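Local structure of endo-polygalacturonase (Pectobacterium carotovorum subsp. carotovorum, 1BHE) at residues A[171-176]-A[192-196]; A[199-205]-A[221-227]; A[246-252]-A[271-277]. The protein hydrolyses the alpha-1,4 linkages between galacturonic acid units of polygalacturonic acid, and so takes part in maceration and soft-rotting of plant tissue. All blocks are in the same frame, centred on the assembly; numbering follows the deposited sequence.

The three contacts follow one another along the chain, each closing before the next opens. All sit at turns where strands end or begin, and all reach the same parallel sheet, which coils into the right-handed beta-helix of family 28 glycosyl hydrolases. Each joins the turns of successive coils. The centres of contacts 1 and 2 are about 7 Å apart, those of contacts 2 and 3 about 11 Å, and those of contacts 1 and 3 about 14 Å. Contact 1 meets contact 2 where His176 N probably bonds to Asp202 O at 2.8 Å. Contact 2 meets contact 3 where Asp223 O probably accepts from His251 N, also at 2.8 Å. This stacking brings Asp223, the predicted proton donor, beside His251, an inferred active-site residue.

Contact 1: residues A[171-176]-A[192-196]; sequences NSPNFH and IKTPS
Segment 171-176 is a loop between strands 167-170 and 177-180. Segment 192-196 starts as the end of strand 183-193 and then leaves it as loop. The closest backbones are at Asn171 and Thr194, with CA atoms 4.7 Å apart; His176 and Ile192 are 7.9 Å apart at CA. Asn171 has positive phi and psi (47/54), which turns the chain out of strand 167-170. Asn171 N donates to Lys193 O at 3.2 Å.

Side-chain hydrogen bonds centre on Thr194 (chi1 m). Its OG1 accepts from Ser172 N at 3.3 Å. The same Thr194 OG1 bonds His176 NE2 at 2.8 Å, near the ring plane. His176 is an m rotamer with chi2 72°, and its ND1 bonds Asp202 O of the next coil. Within the loop, Ser172 OG donates to Asn174 O at 2.7 Å, and Phe175 N donates to Asn174 OD1 at 2.6 Å.

One water links the segments, donating to Asn171 OD1 and Lys193 O at 2.7 Å each. Pro195 CD lies 3.7 Å from Asn171 OD1, in van der Waals contact.

The apolar contact is CH-pi. Ile192 CG2 sits over the His176 ring face, 3.6 Å from the centroid and 14° off the normal.

The His176 side chain is about 8 Å from that of Asp223, the predicted proton donor. These stacked turns thus border the active-site region of the right-handed parallel beta-helix.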
loop_
_atom_site.group_PDB
_atom_site.type_symbol
_atom_site.label_atom_id
_atom_site.label_comp_id
_atom_site.label_asym_id
_atom_site.label_seq_id
_atom_site.Cartn_x
_atom_site.Cartn_y
_atom_site.Cartn_z
ATOM N N ASN A 171 10.645 6.912 -0.008
ATOM C CA ASN A 171 10.499 7.827 1.112
ATOM C C ASN A 171 9.135 8.496 1.206
ATOM O O ASN A 171 9.029 9.719 1.335
ATOM C CB ASN A 171 11.613 8.888 1.019
ATOM C CG ASN A 171 12.995 8.258 0.914
ATOM O OD1 ASN A 171 13.266 7.265 1.586
ATOM N ND2 ASN A 171 13.849 8.830 0.070
ATOM N N SER A 172 8.067 7.700 1.218
ATOM C CA SER A 172 6.720 8.265 1.312
ATOM C C SER A 172 6.435 8.769 2.714
ATOM O O SER A 172 6.674 8.088 3.713
ATOM C CB SER A 172 5.693 7.196 0.904
ATOM O OG SER A 172 4.391 7.737 0.948
ATOM N N PRO A 173 5.889 9.976 2.823
ATOM C CA PRO A 173 5.523 10.565 4.101
ATOM C C PRO A 173 4.439 9.754 4.802
ATOM O O PRO A 173 4.449 9.620 6.023
ATOM C CB PRO A 173 5.047 11.972 3.768
ATOM C CG PRO A 173 5.582 12.242 2.397
ATOM C CD PRO A 173 5.554 10.893 1.710
ATOM N N ASN A 174 3.506 9.204 4.040
ATOM C CA ASN A 174 2.405 8.391 4.561
ATOM C C ASN A 174 2.303 7.136 3.693
ATOM O O ASN A 174 3.356 6.671 3.230
ATOM C CB ASN A 174 1.143 9.230 4.558
ATOM C CG ASN A 174 -0.049 8.779 5.356
ATOM O OD1 ASN A 174 -0.619 7.715 5.125
ATOM N ND2 ASN A 174 -0.484 9.614 6.306
ATOM N N PHE A 175 1.124 6.559 3.508
ATOM C CA PHE A 175 1.022 5.371 2.650
ATOM C C PHE A 175 1.534 5.702 1.250
ATOM O O PHE A 175 1.356 6.829 0.797
ATOM C CB PHE A 175 -0.423 4.878 2.607
ATOM C CG PHE A 175 -1.009 4.429 3.919
ATOM C CD1 PHE A 175 -0.285 4.414 5.098
ATOM C CD2 PHE A 175 -2.331 3.995 3.951
ATOM C CE1 PHE A 175 -0.857 3.997 6.285
ATOM C CE2 PHE A 175 -2.904 3.567 5.134
ATOM C CZ PHE A 175 -2.172 3.568 6.304
ATOM N N HIS A 176 2.153 4.735 0.574
ATOM C CA HIS A 176 2.683 4.971 -0.762
ATOM C C HIS A 176 1.585 4.998 -1.820
ATOM O O HIS A 176 1.504 5.930 -2.622
ATOM C CB HIS A 176 3.714 3.902 -1.153
ATOM C CG HIS A 176 4.987 3.941 -0.364
ATOM N ND1 HIS A 176 5.063 3.557 0.953
ATOM C CD2 HIS A 176 6.240 4.310 -0.729
ATOM C CE1 HIS A 176 6.313 3.691 1.379
ATOM N NE2 HIS A 176 7.052 4.148 0.384
ATOM N N ILE A 192 9.065 -0.256 -4.252
ATOM C CA ILE A 192 8.783 0.632 -3.129
ATOM C C ILE A 192 9.934 0.488 -2.125
ATOM O O ILE A 192 10.245 -0.637 -1.717
ATOM C CB ILE A 192 7.442 0.338 -2.437
ATOM C CG1 ILE A 192 6.290 0.923 -3.263
ATOM C CG2 ILE A 192 7.367 0.904 -1.019
ATOM C CD1 ILE A 192 4.948 0.280 -2.972
ATOM N N LYS A 193 10.546 1.608 -1.747
ATOM C CA LYS A 193 11.650 1.560 -0.794
ATOM C C LYS A 193 11.613 2.755 0.154
ATOM O O LYS A 193 11.830 3.908 -0.212
ATOM C CB LYS A 193 13.003 1.474 -1.492
ATOM C CG LYS A 193 14.197 1.289 -0.576
ATOM C CD LYS A 193 14.108 0.050 0.308
ATOM C CE LYS A 193 15.342 -0.033 1.203
ATOM N NZ LYS A 193 15.434 -1.334 1.920
ATOM N N THR A 194 11.332 2.440 1.403
ATOM C CA THR A 194 11.232 3.388 2.508
ATOM C C THR A 194 11.803 2.702 3.741
ATOM O O THR A 194 11.657 1.492 3.904
ATOM C CB THR A 194 9.764 3.808 2.697
ATOM O OG1 THR A 194 9.444 4.787 1.686
ATOM C CG2 THR A 194 9.465 4.425 4.046
ATOM N N PRO A 195 12.534 3.432 4.569
ATOM C CA PRO A 195 13.174 2.867 5.744
ATOM C C PRO A 195 12.227 2.091 6.633
ATOM O O PRO A 195 11.094 2.481 6.925
ATOM C CB PRO A 195 13.772 4.072 6.458
ATOM C CG PRO A 195 13.951 5.104 5.396
ATOM C CD PRO A 195 12.824 4.881 4.416
ATOM N N SER A 196 12.727 0.999 7.222
ATOM C CA SER A 196 11.964 0.131 8.100
ATOM C C SER A 196 11.492 0.781 9.391
ATOM O O SER A 196 10.548 0.309 10.032
ATOM C CB SER A 196 12.830 -1.095 8.449
ATOM O OG SER A 196 13.871 -0.690 9.326
HETATM O O HOH W 1 14.204 4.953 0.520
#

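Contact 2: residues A[199-205]-A[221-227]; sequences RNTDGID and TGDDNVA
Asp223 lays its carboxylate over the start of segment 199-205. It is an m rotamer with chi2 near 4°. Its OD1 takes a salt bridge from Arg199 NE at 2.8 Å, and its OD2 accepts from Asn200 N at 2.8 Å. The Arg199 side chain (m, m, p) curls back to reach it.

The backbones run side by side in direct register: Asp202 with Asp224 (CA-CA 4.6 Å), Gly203 with Asn225 (4.8 Å), Ile204 with Val226 and Asp205 with Ala227 (both 4.9 Å). Ile204 and Val226 form a single bridge between the parallel strands 204-207 and 226-230. Gly203 N donates to Asp224 O at 2.8 Å, and Ile204 N to Asn225 O at 3.2 Å. Ala227 N returns a weak bond to Ile204 O at 3.4 Å. A side chain on Gly203 would clash with Asn225 O.

Two threonines join the turns. Thr221 OG1 donates to Thr201 O at 2.7 Å. Asp223 N donates to Thr201 OG1 at 3.2 Å; that hydroxyl also bonds Ala198 O.

Acid groups cluster here. One water donates to Asp202 OD1 and Asp223 OD2, both at 2.8 Å. Another donates to Asp202 OD2 at 2.7 Å and Asp224 OD2 at 2.9 Å. Asp224 is also held by Ser254, Arg280 and Lys282.

With Asp223 the predicted proton donor, three close aspartates, Asp202, Asp223 and Asp224, are typical of the family 28 polygalacturonase active site.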
loop_
_atom_site.group_PDB
_atom_site.type_symbol
_atom_site.label_atom_id
_atom_site.label_comp_id
_atom_site.label_asym_id
_atom_site.label_seq_id
_atom_site.Cartn_x
_atom_site.Cartn_y
_atom_site.Cartn_z
ATOM N N ARG A 199 7.236 4.981 10.435
ATOM C CA ARG A 199 5.890 4.516 10.733
ATOM C C ARG A 199 4.873 5.102 9.757
ATOM O O ARG A 199 5.086 6.163 9.162
ATOM C CB ARG A 199 5.495 4.879 12.172
ATOM C CG ARG A 199 6.317 4.163 13.236
ATOM C CD ARG A 199 5.883 2.717 13.431
ATOM N NE ARG A 199 6.306 1.815 12.370
ATOM C CZ ARG A 199 7.510 1.288 12.214
ATOM N NH1 ARG A 199 8.483 1.545 13.085
ATOM N NH2 ARG A 199 7.785 0.490 11.192
ATOM N N ASN A 200 3.763 4.391 9.590
ATOM C CA ASN A 200 2.647 4.855 8.771
ATOM C C ASN A 200 2.965 4.881 7.282
ATOM O O ASN A 200 2.519 5.781 6.568
ATOM C CB ASN A 200 2.290 6.266 9.260
ATOM C CG ASN A 200 0.843 6.642 9.089
ATOM O OD1 ASN A 200 -0.048 5.841 9.355
ATOM N ND2 ASN A 200 0.617 7.885 8.668
ATOM N N THR A 201 3.750 3.921 6.812
ATOM C CA THR A 201 4.204 3.906 5.423
ATOM C C THR A 201 3.793 2.665 4.651
ATOM O O THR A 201 4.603 2.086 3.917
ATOM C CB THR A 201 5.749 4.018 5.428
ATOM O OG1 THR A 201 6.247 3.061 6.373
ATOM C CG2 THR A 201 6.191 5.416 5.827
ATOM N N ASP A 202 2.512 2.293 4.745
ATOM C CA ASP A 202 2.017 1.134 4.004
ATOM C C ASP A 202 2.415 1.272 2.534
ATOM O O ASP A 202 2.402 2.388 2.002
ATOM C CB ASP A 202 0.507 0.983 4.096
ATOM C CG ASP A 202 -0.029 0.590 5.451
ATOM O OD1 ASP A 202 0.732 0.549 6.438
ATOM O OD2 ASP A 202 -1.242 0.314 5.552
ATOM N N GLY A 203 2.729 0.139 1.917
ATOM C CA GLY A 203 3.140 0.137 0.523
ATOM C C GLY A 203 1.979 0.328 -0.437
ATOM O O GLY A 203 1.850 1.384 -1.060
ATOM N N ILE A 204 1.185 -0.716 -0.650
ATOM C CA ILE A 204 0.043 -0.674 -1.545
ATOM C C ILE A 204 -1.201 -1.208 -0.832
ATOM O O ILE A 204 -1.234 -2.383 -0.468
ATOM C CB ILE A 204 0.228 -1.503 -2.835
ATOM C CG1 ILE A 204 1.450 -1.050 -3.638
ATOM C CG2 ILE A 204 -1.034 -1.376 -3.686
ATOM C CD1 ILE A 204 1.736 -1.888 -4.864
ATOM N N ASP A 205 -2.224 -0.373 -0.684
ATOM C CA ASP A 205 -3.434 -0.737 0.027
ATOM C C ASP A 205 -4.729 -0.528 -0.759
ATOM O O ASP A 205 -5.271 0.579 -0.806
ATOM C CB ASP A 205 -3.616 0.097 1.300
ATOM C CG ASP A 205 -2.615 -0.000 2.415
ATOM O OD1 ASP A 205 -1.611 -0.726 2.337
ATOM O OD2 ASP A 205 -2.829 0.669 3.462
ATOM N N THR A 221 9.435 -1.447 3.216
ATOM C CA THR A 221 9.007 -0.194 3.849
ATOM C C THR A 221 8.937 -0.363 5.357
ATOM O O THR A 221 9.550 -1.294 5.890
ATOM C CB THR A 221 7.644 0.224 3.263
ATOM O OG1 THR A 221 7.249 1.506 3.760
ATOM C CG2 THR A 221 6.564 -0.803 3.594
ATOM N N GLY A 222 8.251 0.538 6.039
ATOM C CA GLY A 222 8.152 0.494 7.487
ATOM C C GLY A 222 6.947 -0.313 7.944
ATOM O O GLY A 222 7.107 -1.241 8.738
ATOM N N ASP A 223 5.757 0.048 7.474
ATOM C CA ASP A 223 4.545 -0.655 7.915
ATOM C C ASP A 223 4.111 -1.684 6.886
ATOM O O ASP A 223 4.987 -2.312 6.283
ATOM C CB ASP A 223 3.457 0.347 8.293
ATOM C CG ASP A 223 3.724 1.031 9.625
ATOM O OD1 ASP A 223 4.787 0.802 10.250
ATOM O OD2 ASP A 223 2.872 1.822 10.079
ATOM N N ASP A 224 2.823 -1.993 6.774
ATOM C CA ASP A 224 2.392 -3.090 5.910
ATOM C C ASP A 224 2.903 -2.980 4.484
ATOM O O ASP A 224 2.759 -1.938 3.856
ATOM C CB ASP A 224 0.862 -3.185 5.886
ATOM C CG ASP A 224 0.335 -3.871 7.134
ATOM O OD1 ASP A 224 0.933 -4.887 7.552
ATOM O OD2 ASP A 224 -0.676 -3.389 7.683
ATOM N N ASN A 225 3.452 -4.076 3.963
ATOM C CA ASN A 225 3.933 -4.085 2.580
ATOM C C ASN A 225 2.717 -3.923 1.669
ATOM O O ASN A 225 2.699 -3.130 0.727
ATOM C CB ASN A 225 4.735 -5.351 2.298
ATOM C CG ASN A 225 5.914 -5.517 3.238
ATOM O OD1 ASN A 225 5.735 -5.781 4.432
ATOM N ND2 ASN A 225 7.126 -5.365 2.719
ATOM N N VAL A 226 1.672 -4.680 1.968
ATOM C CA VAL A 226 0.373 -4.631 1.325
ATOM C C VAL A 226 -0.665 -4.794 2.445
ATOM O O VAL A 226 -0.506 -5.663 3.310
ATOM C CB VAL A 226 0.125 -5.717 0.266
ATOM C CG1 VAL A 226 -1.354 -5.809 -0.131
ATOM C CG2 VAL A 226 0.929 -5.501 -1.007
ATOM N N ALA A 227 -1.693 -3.962 2.464
ATOM C CA ALA A 227 -2.751 -4.096 3.466
ATOM C C ALA A 227 -4.092 -4.007 2.740
ATOM O O ALA A 227 -4.458 -2.938 2.246
ATOM C CB ALA A 227 -2.654 -3.069 4.575
HETATM O O HOH W 2 0.352 1.979 8.823
HETATM O O HOH W 3 -2.375 -1.006 7.553
#

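Contact 3: residues A[246-252]-A[271-277]; sequences DFGTGHG and KMNGTTN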
loop_
_atom_site.group_PDB
_atom_site.type_symbol
_atom_site.label_atom_id
_atom_site.label_comp_id
_atom_site.label_asym_id
_atom_site.label_seq_id
_atom_site.Cartn_x
_atom_site.Cartn_y
_atom_site.Cartn_z
ATOM N N ASP A 246 8.579 -9.853 -4.260
ATOM C CA ASP A 246 9.637 -9.900 -3.263
ATOM C C ASP A 246 9.373 -8.829 -2.203
ATOM O O ASP A 246 9.268 -7.650 -2.565
ATOM C CB ASP A 246 11.013 -9.618 -3.869
ATOM C CG ASP A 246 11.549 -10.759 -4.709
ATOM O OD1 ASP A 246 12.093 -11.721 -4.127
ATOM O OD2 ASP A 246 11.422 -10.701 -5.949
ATOM N N PHE A 247 9.208 -9.215 -0.949
ATOM C CA PHE A 247 8.964 -8.234 0.108
ATOM C C PHE A 247 10.159 -8.210 1.071
ATOM O O PHE A 247 10.717 -9.248 1.442
ATOM C CB PHE A 247 7.680 -8.492 0.868
ATOM C CG PHE A 247 6.354 -8.278 0.209
ATOM C CD1 PHE A 247 6.213 -7.851 -1.097
ATOM C CD2 PHE A 247 5.193 -8.509 0.938
ATOM C CE1 PHE A 247 4.981 -7.669 -1.685
ATOM C CE2 PHE A 247 3.944 -8.324 0.372
ATOM C CZ PHE A 247 3.840 -7.907 -0.940
ATOM N N GLY A 248 10.585 -7.000 1.411
ATOM C CA GLY A 248 11.688 -6.789 2.340
ATOM C C GLY A 248 11.150 -6.402 3.713
ATOM O O GLY A 248 10.176 -6.978 4.203
ATOM N N THR A 249 11.771 -5.408 4.349
ATOM C CA THR A 249 11.295 -4.966 5.654
ATOM C C THR A 249 9.832 -4.538 5.546
ATOM O O THR A 249 9.339 -4.203 4.464
ATOM C CB THR A 249 12.100 -3.802 6.249
ATOM O OG1 THR A 249 11.988 -2.670 5.378
ATOM C CG2 THR A 249 13.561 -4.178 6.424
ATOM N N GLY A 250 9.164 -4.491 6.692
ATOM C CA GLY A 250 7.770 -4.065 6.721
ATOM C C GLY A 250 6.954 -4.898 7.695
ATOM O O GLY A 250 7.509 -5.711 8.439
ATOM N N HIS A 251 5.638 -4.683 7.692
ATOM C CA HIS A 251 4.777 -5.396 8.629
ATOM C C HIS A 251 4.019 -6.546 7.983
ATOM O O HIS A 251 3.217 -7.177 8.675
ATOM C CB HIS A 251 3.859 -4.427 9.372
ATOM C CG HIS A 251 4.564 -3.562 10.381
ATOM N ND1 HIS A 251 3.897 -2.592 11.099
ATOM C CD2 HIS A 251 5.840 -3.509 10.805
ATOM C CE1 HIS A 251 4.739 -1.971 11.908
ATOM N NE2 HIS A 251 5.930 -2.516 11.749
ATOM N N GLY A 252 4.282 -6.861 6.713
ATOM C CA GLY A 252 3.664 -8.009 6.100
ATOM C C GLY A 252 2.748 -7.884 4.910
ATOM O O GLY A 252 2.392 -6.822 4.410
ATOM N N LYS A 271 8.409 -14.036 -2.125
ATOM C CA LYS A 271 9.656 -14.195 -1.371
ATOM C C LYS A 271 9.744 -13.079 -0.337
ATOM O O LYS A 271 9.554 -11.905 -0.659
ATOM C CB LYS A 271 10.869 -14.191 -2.293
ATOM C CG LYS A 271 11.256 -15.567 -2.815
ATOM C CD LYS A 271 10.923 -15.726 -4.290
ATOM C CE LYS A 271 12.131 -16.228 -5.072
ATOM N NZ LYS A 271 12.434 -15.341 -6.232
ATOM N N MET A 272 9.962 -13.451 0.925
ATOM C CA MET A 272 10.038 -12.472 2.005
ATOM C C MET A 272 11.367 -12.558 2.748
ATOM O O MET A 272 11.794 -13.641 3.159
ATOM C CB MET A 272 8.874 -12.659 2.975
ATOM C CG MET A 272 7.504 -12.715 2.322
ATOM S SD MET A 272 6.132 -12.842 3.463
ATOM C CE MET A 272 5.968 -11.148 4.017
ATOM N N ASN A 273 12.030 -11.415 2.914
ATOM C CA ASN A 273 13.297 -11.383 3.634
ATOM C C ASN A 273 13.328 -10.213 4.610
ATOM O O ASN A 273 13.348 -9.057 4.190
ATOM C CB ASN A 273 14.491 -11.299 2.683
ATOM C CG ASN A 273 15.818 -11.502 3.391
ATOM O OD1 ASN A 273 15.974 -11.194 4.573
ATOM N ND2 ASN A 273 16.804 -12.036 2.669
ATOM N N GLY A 274 13.296 -10.517 5.904
ATOM C CA GLY A 274 13.350 -9.492 6.927
ATOM C C GLY A 274 12.044 -8.846 7.334
ATOM O O GLY A 274 12.051 -8.029 8.264
ATOM N N THR A 275 10.943 -9.143 6.660
ATOM C CA THR A 275 9.631 -8.618 7.030
ATOM C C THR A 275 9.327 -9.048 8.457
ATOM O O THR A 275 9.574 -10.226 8.764
ATOM C CB THR A 275 8.539 -9.149 6.081
ATOM O OG1 THR A 275 9.117 -9.451 4.801
ATOM C CG2 THR A 275 7.436 -8.121 5.877
ATOM N N THR A 276 8.807 -8.174 9.318
ATOM C CA THR A 276 8.574 -8.616 10.696
ATOM C C THR A 276 7.421 -9.602 10.801
ATOM O O THR A 276 7.473 -10.504 11.642
ATOM C CB THR A 276 8.447 -7.491 11.727
ATOM O OG1 THR A 276 7.082 -7.232 12.054
ATOM C CG2 THR A 276 9.126 -6.232 11.230
ATOM N N ASN A 277 6.396 -9.459 9.974
ATOM C CA ASN A 277 5.283 -10.400 9.917
ATOM C C ASN A 277 5.248 -10.944 8.482
ATOM O O ASN A 277 5.638 -10.225 7.556
ATOM C CB ASN A 277 3.938 -9.786 10.266
ATOM C CG ASN A 277 3.892 -9.004 11.553
ATOM O OD1 ASN A 277 4.184 -9.534 12.633
ATOM N ND2 ASN A 277 3.526 -7.731 11.463
#
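Three glycines, Gly248, Gly250 and Gly252, punctuate the turn that carries His251, an inferred active-site residue. Gly250 and Gly252 have positive phi (140° and 118°), where a CB would jam against the preceding carbonyl. The turn joins two strands of the parallel beta-helix and stacks on the turn of the next coil. The strand ends are parallel: Asp246 pairs with Lys271 and Phe247 with Met272. Phe247 N donates to Lys271 O at 2.7 Å, and Asn273 N to Phe247 O at 2.9 Å. Phe247 CD2 packs on Met272 CE at 4.1 Å. Past the strands, side chains take over part of the bonding. Thr275 OG1 donates to Gly248 O at 2.8 Å, while Thr276 N reaches Gly250 O at 2.9 Å. Asn225, from the coil on the other side, holds Thr249 O and Gly252 N. The His251 side chain lies against Asp223, the predicted proton donor. The backbone of His251 is tied to the next coil: Asn277 ND2 donates to His251 O at 2.9 Å.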